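Long-range contacts in aldose 1-epimerase (Escherichia coli, PDB 3NRE), which probably interconverts the alpha and beta anomers of aldose sugars: residues P53-V58 with E254-A259; T158-Q163 with L187-P192. All coordinates share one frame; numbering follows the deposited sequence. Where two conformers were deposited one is given.

Overall arrangement
Contact 1 lies near the middle of this all-beta protein, its centre about 8 Å from that of the chain, whereas contact 2 sits toward the periphery, about 18 Å out. Their centres are about 20 Å apart and their nearest atoms about 8 Å, so they do not touch; along the chain, contact 2 falls between the two segments of contact 1. Strand 232-237 relates them: Met256 and Asn56 pack on its Phe234, Ile160 and Phe189 on its Ile235. In contact 1, Asn56 and Arg57 bind diethylene glycol, probably from the crystallisation liquor, which may mark the sugar pocket. Contact 2 lies at one edge of the nine-stranded antiparallel sheet, where strand 193-194 is outermost.

Contact 1: residues P53-V58 with E254-A259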
loop_
_atom_site.group_PDB
_atom_site.type_symbol
_atom_site.label_atom_id
_atom_site.label_comp_id
_atom_site.label_asym_id
_atom_site.label_seq_id
_atom_site.Cartn_x
_atom_site.Cartn_y
_atom_site.Cartn_z
ATOM N N PRO A 53 -6.340 -1.382 9.365
ATOM C CA PRO A 53 -5.675 -0.491 10.314
ATOM C C PRO A 53 -4.193 -0.789 10.554
ATOM O O PRO A 53 -3.594 -0.270 11.499
ATOM C CB PRO A 53 -6.479 -0.746 11.588
ATOM C CG PRO A 53 -6.770 -2.214 11.521
ATOM C CD PRO A 53 -7.125 -2.407 10.053
ATOM N N PHE A 54 -3.595 -1.614 9.710
ATOM C CA PHE A 54 -2.130 -1.735 9.607
ATOM C C PHE A 54 -1.805 -2.468 8.347
ATOM O O PHE A 54 -2.710 -2.947 7.643
ATOM C CB PHE A 54 -1.502 -2.428 10.828
ATOM C CG PHE A 54 -2.038 -3.786 11.099
ATOM C CD1 PHE A 54 -1.466 -4.892 10.534
ATOM C CD2 PHE A 54 -3.054 -3.972 12.012
ATOM C CE1 PHE A 54 -1.944 -6.158 10.826
ATOM C CE2 PHE A 54 -3.540 -5.236 12.308
ATOM C CZ PHE A 54 -2.986 -6.335 11.707
ATOM N N ALA A 55 -0.534 -2.500 7.991
ATOM C CA ALA A 55 -0.116 -3.137 6.754
ATOM C C ALA A 55 0.537 -4.485 7.035
ATOM O O ALA A 55 1.146 -4.698 8.110
ATOM C CB ALA A 55 0.883 -2.264 6.028
ATOM N N ASN A 56 0.447 -5.385 6.061
ATOM C CA ASN A 56 1.173 -6.643 6.026
ATOM C C ASN A 56 0.608 -7.599 7.104
ATOM O O ASN A 56 -0.597 -7.603 7.355
ATOM C CB ASN A 56 2.735 -6.434 6.049
ATOM C CG ASN A 56 3.480 -7.501 5.286
ATOM O OD1 ASN A 56 3.620 -8.617 5.781
ATOM N ND2 ASN A 56 3.893 -7.207 4.064
ATOM N N ARG A 57 1.456 -8.442 7.675
ATOM C CA ARG A 57 1.045 -9.533 8.544
ATOM C C ARG A 57 1.651 -9.359 9.935
ATOM O O ARG A 57 2.712 -8.737 10.053
ATOM C CB ARG A 57 1.643 -10.822 7.983
ATOM C CG ARG A 57 1.215 -11.154 6.536
ATOM C CD ARG A 57 1.959 -12.289 5.936
ATOM N NE ARG A 57 1.469 -12.559 4.558
ATOM C CZ ARG A 57 1.827 -11.894 3.467
ATOM N NH1 ARG A 57 2.730 -10.922 3.532
ATOM N NH2 ARG A 57 1.260 -12.230 2.298
ATOM N N VAL A 58 1.001 -9.937 10.953
ATOM C CA VAL A 58 1.548 -10.000 12.317
ATOM C C VAL A 58 1.872 -11.482 12.565
ATOM O O VAL A 58 0.957 -12.309 12.622
ATOM C CB VAL A 58 0.579 -9.526 13.343
ATOM C CG1 VAL A 58 1.236 -9.604 14.763
ATOM C CG2 VAL A 58 0.046 -8.081 13.028
ATOM N N GLU A 254 5.267 -0.603 -2.098
ATOM C CA GLU A 254 4.169 -0.412 -1.105
ATOM C C GLU A 254 4.622 0.444 0.071
ATOM O O GLU A 254 5.343 -0.052 0.937
ATOM C CB GLU A 254 3.714 -1.746 -0.535
ATOM C CG GLU A 254 3.450 -2.827 -1.592
ATOM C CD GLU A 254 3.454 -4.264 -1.000
ATOM O OE1 GLU A 254 3.042 -4.505 0.189
ATOM O OE2 GLU A 254 3.892 -5.105 -1.813
ATOM N N PRO A 255 4.200 1.707 0.139
ATOM C CA PRO A 255 4.580 2.520 1.298
ATOM C C PRO A 255 3.791 2.168 2.556
ATOM O O PRO A 255 2.568 1.899 2.528
ATOM C CB PRO A 255 4.271 3.932 0.860
ATOM C CG PRO A 255 3.066 3.715 -0.072
ATOM C CD PRO A 255 3.387 2.478 -0.806
HETATM N N MSE A 256 4.513 2.127 3.681
HETATM C CA MSE A 256 3.900 1.791 4.933
HETATM C C MSE A 256 4.390 2.720 5.988
HETATM O O MSE A 256 5.582 3.065 6.013
HETATM C CB MSE A 256 4.276 0.345 5.374
HETATM C CG MSE A 256 3.831 -0.725 4.427
HETATM SE SE MSE A 256 4.858 -2.331 4.912
HETATM C CE MSE A 256 4.545 -2.501 6.711
ATOM N N SER A 257 3.486 3.068 6.897
ATOM C CA SER A 257 3.820 3.973 7.988
ATOM C C SER A 257 4.594 3.302 9.126
ATOM O O SER A 257 4.990 3.982 10.094
ATOM C CB SER A 257 2.529 4.575 8.558
ATOM O OG SER A 257 1.802 3.627 9.304
ATOM N N HIS A 258 4.828 1.997 8.986
ATOM C CA HIS A 258 5.472 1.204 10.016
ATOM C C HIS A 258 6.207 0.050 9.400
ATOM O O HIS A 258 6.037 -0.199 8.221
ATOM C CB HIS A 258 4.444 0.718 11.035
ATOM C CG HIS A 258 3.448 -0.245 10.468
ATOM N ND1 HIS A 258 3.601 -1.610 10.554
ATOM C CD2 HIS A 258 2.268 -0.033 9.841
ATOM C CE1 HIS A 258 2.576 -2.198 9.959
ATOM N NE2 HIS A 258 1.758 -1.270 9.502
ATOM N N ALA A 259 7.008 -0.646 10.226
ATOM C CA ALA A 259 7.774 -1.819 9.796
ATOM C C ALA A 259 6.920 -3.073 9.948
ATOM O O ALA A 259 6.091 -3.126 10.856
ATOM C CB ALA A 259 9.023 -1.971 10.613
HETATM O O HOH W 1 3.126 -4.527 2.952
#
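Ala55 and Met256 bring the two backbones closest, their CA atoms 6.6 Å apart: an irregular loop passes the end of strand 250-256 and the turn after it. One direct hydrogen bond joins them. Ala55 N points at His258 NE2 (3.0 Å, 170° at the hydrogen), lying in the imidazole plane at the ring edge. At the ring's other nitrogen, ND1 donates to Ala259 O (2.9 Å), and the bonds at the two nitrogens together hold the ring's rotation.

Ala55 is small enough to let the loop come close; its CB meets Met256 CG at 3.7 Å. The selenomethionine chain bends at its last torsion (chi3 53°), which places CE 3.8 Å above the His258 ring plane, toward the rim. Water 1 bridges the polar side, accepting from Asn56 ND2 (3.0 Å) and donating to Glu254 OE1 (2.8 Å). Asn56 OD1 meanwhile accepts from Arg57 N, and Arg57 NE forms a salt bridge with Asp79.

Because ND1 donates and NE2 accepts, His258 is best read as the neutral tautomer protonated on ND1. Asn56 ND2 also hydrogen-bonds to diethylene glycol, as does Arg57 NH1, and water 1 ties that same amide to Glu254.

Contact 2: residues T158-Q163 with L187-P192; sequences TRIQAQ and LDFNQP
Ile160 reaches Phe189 because its CG1 stands between the backbone N and the carbonyl carbon (chi1 64°) and CD1 continues from it in an extended chain. CD1 thus lies over the centre of the Phe189 ring, 3.7 Å from the centroid, a CH-pi contact, while CG1 presses on CD1 of the ring at 3.4 Å. A branched aliphatic chain and a flat ring suit this buried place, backed by Ile235. Gln161 instead has CG anti to its backbone N (chi1 -173°) and runs extended beside Pro192. In the conformer given, its NE2 donates to Asn190 O (2.8 Å, 157° at the hydrogen), with the acceptor in the amide plane; this bond may not be made all the time.

Phe189 O accepts from Ala162 N at 2.7 Å and also meets the CA-H of Gln161. Farther along, Pro192 CA approaches Ile160 O at 3.2 Å in a second CA-H...O contact, just before Ala193 pairs with Ile160 through the backbone. Pro192 CB rests over the centre of the Arg159 guanidinium, 3.6 Å above its plane; the charge itself is paired with Glu214.

Asp188 OD1 shapes the loop by accepting from both Asn190 N, an Asx turn, and Asn190 ND2 (2.8 Å). The carbonyls of Phe189 and Asn190 face the 158-163 segment, taking a main-chain and, in that conformer, a side-chain N-H; this polar seam borders the apolar Ile160-Phe189 pair.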
loop_
_atom_site.group_PDB
_atom_site.type_symbol
_atom_site.label_atom_id
_atom_site.label_comp_id
_atom_site.label_asym_id
_atom_site.label_seq_id
_atom_site.Cartn_x
_atom_site.Cartn_y
_atom_site.Cartn_z
ATOM N N THR A 158 12.151 -0.493 -17.034
ATOM C CA THR A 158 11.787 0.172 -15.742
ATOM C C THR A 158 12.928 0.148 -14.709
ATOM O O THR A 158 13.669 -0.848 -14.600
ATOM C CB THR A 158 10.557 -0.515 -15.084
ATOM O OG1 THR A 158 9.488 -0.576 -16.012
ATOM C CG2 THR A 158 10.070 0.253 -13.879
ATOM N N ARG A 159 13.070 1.256 -13.974
ATOM C CA ARG A 159 14.056 1.382 -12.899
ATOM C C ARG A 159 13.380 2.109 -11.734
ATOM O O ARG A 159 12.535 2.951 -11.947
ATOM C CB ARG A 159 15.314 2.150 -13.356
ATOM C CG ARG A 159 16.059 1.458 -14.566
ATOM C CD ARG A 159 17.413 2.034 -14.789
ATOM N NE ARG A 159 17.419 3.497 -14.710
ATOM C CZ ARG A 159 18.526 4.233 -14.553
ATOM N NH1 ARG A 159 19.706 3.638 -14.476
ATOM N NH2 ARG A 159 18.448 5.567 -14.478
ATOM N N ILE A 160 13.722 1.727 -10.509
ATOM C CA ILE A 160 13.241 2.429 -9.318
ATOM C C ILE A 160 14.395 2.861 -8.417
ATOM O O ILE A 160 15.503 2.306 -8.484
ATOM C CB ILE A 160 12.277 1.552 -8.476
ATOM C CG1 ILE A 160 12.992 0.320 -7.929
ATOM C CG2 ILE A 160 11.080 1.142 -9.328
ATOM C CD1 ILE A 160 12.155 -0.440 -6.856
ATOM N N GLN A 161 14.085 3.874 -7.615
ATOM C CA GLN A 161 15.032 4.445 -6.663
ATOM C C GLN A 161 14.259 4.768 -5.393
ATOM O O GLN A 161 13.238 5.437 -5.432
ATOM C CB GLN A 161 15.690 5.702 -7.186
ATOM C CG GLN A 161 16.805 6.210 -6.257
ATOM C CD GLN A 161 17.445 7.493 -6.760
ATOM O OE1 GLN A 161 16.928 8.145 -7.682
ATOM N NE2 GLN A 161 18.559 7.863 -6.165
ATOM N N ALA A 162 14.713 4.208 -4.280
ATOM C CA ALA A 162 14.021 4.344 -3.004
ATOM C C ALA A 162 15.045 4.056 -1.888
ATOM O O ALA A 162 15.484 2.930 -1.717
ATOM C CB ALA A 162 12.839 3.348 -2.903
ATOM N N GLN A 163 15.460 5.095 -1.188
ATOM C CA GLN A 163 16.454 4.984 -0.111
ATOM C C GLN A 163 16.178 3.843 0.848
ATOM O O GLN A 163 15.045 3.640 1.224
ATOM C CB GLN A 163 16.504 6.314 0.653
ATOM C CG GLN A 163 17.385 6.319 1.902
ATOM C CD GLN A 163 17.304 7.666 2.613
ATOM O OE1 GLN A 163 17.751 8.682 2.074
ATOM N NE2 GLN A 163 16.696 7.685 3.805
ATOM N N LEU A 187 18.869 -5.966 -4.915
ATOM C CA LEU A 187 17.793 -5.359 -4.081
ATOM C C LEU A 187 18.172 -3.983 -3.507
ATOM O O LEU A 187 17.565 -3.495 -2.554
ATOM C CB LEU A 187 17.427 -6.289 -2.916
ATOM C CG LEU A 187 16.811 -7.617 -3.313
ATOM C CD1 LEU A 187 16.607 -8.522 -2.106
ATOM C CD2 LEU A 187 15.508 -7.341 -4.051
ATOM N N ASP A 188 19.150 -3.343 -4.100
ATOM C CA ASP A 188 19.635 -2.046 -3.620
ATOM C C ASP A 188 19.153 -0.941 -4.548
ATOM O O ASP A 188 19.714 -0.737 -5.648
ATOM C CB ASP A 188 21.186 -2.044 -3.548
ATOM C CG ASP A 188 21.740 -0.811 -2.831
ATOM O OD1 ASP A 188 21.022 0.206 -2.766
ATOM O OD2 ASP A 188 22.917 -0.841 -2.359
ATOM N N PHE A 189 18.105 -0.233 -4.105
ATOM C CA PHE A 189 17.456 0.802 -4.881
ATOM C C PHE A 189 17.828 2.195 -4.394
ATOM O O PHE A 189 17.147 3.170 -4.718
ATOM C CB PHE A 189 15.929 0.606 -4.866
ATOM C CG PHE A 189 15.524 -0.769 -5.297
ATOM C CD1 PHE A 189 15.724 -1.172 -6.609
ATOM C CD2 PHE A 189 15.042 -1.687 -4.385
ATOM C CE1 PHE A 189 15.358 -2.503 -7.002
ATOM C CE2 PHE A 189 14.714 -2.993 -4.761
ATOM C CZ PHE A 189 14.885 -3.394 -6.078
ATOM N N ASN A 190 18.929 2.320 -3.649
ATOM C CA ASN A 190 19.390 3.673 -3.275
ATOM C C ASN A 190 19.704 4.556 -4.490
ATOM O O ASN A 190 19.413 5.749 -4.503
ATOM C CB ASN A 190 20.593 3.610 -2.327
ATOM C CG ASN A 190 20.197 3.193 -0.924
ATOM O OD1 ASN A 190 19.716 4.019 -0.137
ATOM N ND2 ASN A 190 20.326 1.897 -0.624
ATOM N N GLN A 191 20.296 3.943 -5.516
ATOM C CA GLN A 191 20.452 4.569 -6.864
ATOM C C GLN A 191 19.485 3.809 -7.811
ATOM O O GLN A 191 19.197 2.632 -7.576
ATOM C CB GLN A 191 21.899 4.448 -7.361
ATOM C CG GLN A 191 22.942 5.353 -6.622
ATOM C CD GLN A 191 22.500 6.825 -6.563
ATOM O OE1 GLN A 191 22.190 7.348 -5.485
ATOM N NE2 GLN A 191 22.416 7.476 -7.731
ATOM N N PRO A 192 18.979 4.466 -8.874
ATOM C CA PRO A 192 18.052 3.794 -9.772
ATOM C C PRO A 192 18.532 2.409 -10.208
ATOM O O PRO A 192 19.692 2.269 -10.631
ATOM C CB PRO A 192 17.980 4.729 -10.975
ATOM C CG PRO A 192 18.392 6.065 -10.446
ATOM C CD PRO A 192 19.385 5.795 -9.369
#